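Local coordinates for resiniferatoxin-binding, phosphotriesterase-related protein (Rhodobacter sphaeroides 2.4.1, PDB 3K2G) that binds two zinc ions in a TIM-barrel fold of the phosphotriesterase family and is probably a metal-dependent phosphoric ester hydrolase, at residues B[253-257]-B[295-299]. Numbering follows the deposited sequence.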
loop_
_atom_site.group_PDB
_atom_site.type_symbol
_atom_site.label_atom_id
_atom_site.label_comp_id
_atom_site.label_asym_id
_atom_site.label_seq_id
_atom_site.Cartn_x
_atom_site.Cartn_y
_atom_site.Cartn_z
ATOM N N ALA B 253 6.892 -16.656 -11.196
ATOM C CA ALA B 253 6.762 -17.946 -10.538
ATOM C C ALA B 253 5.691 -18.773 -11.243
ATOM O O ALA B 253 5.867 -19.972 -11.459
ATOM C CB ALA B 253 6.396 -17.755 -9.068
ATOM N N GLN B 254 4.590 -18.112 -11.606
ATOM C CA GLN B 254 3.475 -18.763 -12.279
ATOM C C GLN B 254 3.906 -19.374 -13.617
ATOM O O GLN B 254 3.399 -20.423 -14.021
ATOM C CB GLN B 254 2.339 -17.762 -12.505
ATOM C CG GLN B 254 1.135 -18.359 -13.227
ATOM C CD GLN B 254 0.486 -19.482 -12.441
ATOM O OE1 GLN B 254 0.015 -19.272 -11.330
ATOM N NE2 GLN B 254 0.460 -20.680 -13.016
ATOM N N ARG B 255 4.838 -18.719 -14.306
ATOM C CA ARG B 255 5.317 -19.252 -15.574
ATOM C C ARG B 255 6.098 -20.535 -15.319
ATOM O O ARG B 255 6.315 -21.322 -16.236
ATOM C CB ARG B 255 6.181 -18.225 -16.317
ATOM C CG ARG B 255 5.381 -17.044 -16.849
ATOM C CD ARG B 255 6.231 -16.081 -17.675
ATOM N NE ARG B 255 6.579 -16.619 -18.991
ATOM C CZ ARG B 255 7.232 -15.938 -19.930
ATOM N NH1 ARG B 255 7.611 -14.689 -19.707
ATOM N NH2 ARG B 255 7.499 -16.503 -21.098
ATOM N N GLY B 256 6.521 -20.738 -14.069
ATOM C CA GLY B 256 7.239 -21.955 -13.722
ATOM C C GLY B 256 8.690 -21.831 -13.273
ATOM O O GLY B 256 9.269 -22.787 -12.748
ATOM N N ALA B 257 9.278 -20.656 -13.460
ATOM C CA ALA B 257 10.670 -20.446 -13.093
ATOM C C ALA B 257 10.886 -20.343 -11.592
ATOM O O ALA B 257 10.006 -19.921 -10.847
ATOM C CB ALA B 257 11.204 -19.188 -13.777
ATOM N N TYR B 295 3.292 -20.208 -4.345
ATOM C CA TYR B 295 4.522 -20.392 -5.105
ATOM C C TYR B 295 5.727 -20.784 -4.259
ATOM O O TYR B 295 6.867 -20.546 -4.654
ATOM C CB TYR B 295 4.837 -19.120 -5.882
ATOM C CG TYR B 295 3.730 -18.738 -6.829
ATOM C CD1 TYR B 295 3.427 -19.533 -7.931
ATOM C CD2 TYR B 295 2.955 -17.606 -6.599
ATOM C CE1 TYR B 295 2.370 -19.209 -8.780
ATOM C CE2 TYR B 295 1.900 -17.275 -7.437
ATOM C CZ TYR B 295 1.612 -18.078 -8.522
ATOM O OH TYR B 295 0.557 -17.754 -9.340
ATOM N N LEU B 296 5.477 -21.399 -3.108
ATOM C CA LEU B 296 6.560 -21.810 -2.220
ATOM C C LEU B 296 7.556 -22.766 -2.871
ATOM O O LEU B 296 8.758 -22.674 -2.618
ATOM C CB LEU B 296 5.999 -22.465 -0.951
ATOM C CG LEU B 296 7.021 -23.025 0.051
ATOM C CD1 LEU B 296 7.900 -21.898 0.575
ATOM C CD2 LEU B 296 6.291 -23.720 1.204
ATOM N N ASP B 297 7.075 -23.680 -3.708
ATOM C CA ASP B 297 7.983 -24.637 -4.324
ATOM C C ASP B 297 8.877 -24.051 -5.403
ATOM O O ASP B 297 9.647 -24.777 -6.026
ATOM C CB ASP B 297 7.224 -25.843 -4.900
ATOM C CG ASP B 297 6.256 -25.464 -6.003
ATOM O OD1 ASP B 297 6.549 -24.542 -6.799
ATOM O OD2 ASP B 297 5.194 -26.118 -6.087
ATOM N N ARG B 298 8.778 -22.744 -5.622
ATOM C CA ARG B 298 9.592 -22.086 -6.635
ATOM C C ARG B 298 10.636 -21.160 -5.997
ATOM O O ARG B 298 11.430 -20.524 -6.697
ATOM C CB ARG B 298 8.694 -21.271 -7.566
ATOM C CG ARG B 298 8.840 -21.610 -9.048
ATOM C CD ARG B 298 7.984 -22.792 -9.477
ATOM N NE ARG B 298 8.422 -24.060 -8.906
ATOM C CZ ARG B 298 9.217 -24.932 -9.522
ATOM N NH1 ARG B 298 9.551 -26.055 -8.909
ATOM N NH2 ARG B 298 9.671 -24.686 -10.749
ATOM N N ILE B 299 10.642 -21.100 -4.667
ATOM C CA ILE B 299 11.558 -20.222 -3.947
ATOM C C ILE B 299 12.892 -20.847 -3.545
ATOM O O ILE B 299 12.927 -21.906 -2.914
ATOM C CB ILE B 299 10.878 -19.657 -2.681
ATOM C CG1 ILE B 299 9.578 -18.944 -3.079
ATOM C CG2 ILE B 299 11.825 -18.693 -1.968
ATOM C CD1 ILE B 299 8.781 -18.409 -1.913
#
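Y295 opens the 295-299 segment by reaching across to the last turn of helix 246-255. Its CA-CB bond points toward that turn, Y295 CG lies 3.6 Å from the methyl CB of A253, and the hydroxyl OH of Y295 donates a short hydrogen bond of 2.6 Å to OE1 of Q254, so one side chain supplies both apolar packing and a polar link at the ring edge, near its plane. T251 of a second subunit also touches Y295. Through L296 and D297 the chain makes a short 3-10 turn, with R298 N bonded to Y295 O at 3.1 Å, which brings R298 back beside the same helix end. A salt bridge from D297 OD1 to R298 NE, at 2.9 Å, probably helps to orient the guanidinium, whose NH2 donates to G256 O, 2.8 Å from R298 NH2 and near the guanidinium plane. G256 itself closes the helix in a Schellman motif; its positive phi (115°) would press a CB against the preceding carbonyl oxygen, a strain glycine avoids. R298 NH2 also bonds to R232 O, and the guanidinium makes a cation-pi contact with F258. I299 points away from 253-257 and starts strand 299-301. In this TIM (beta/alpha)8 barrel the contact lies where helices end and strands begin, opposite the C-terminal strand ends that carry the metal site. Helix 246-255 leads into strand 258-261, and the 295-299 turn ends the beta-alpha-beta crossover through helix 280-292 to the neighbouring parallel strand 299-301, with R298 backbone-bonded to L259 and helix 337-352 packed against L296, D297 and I299.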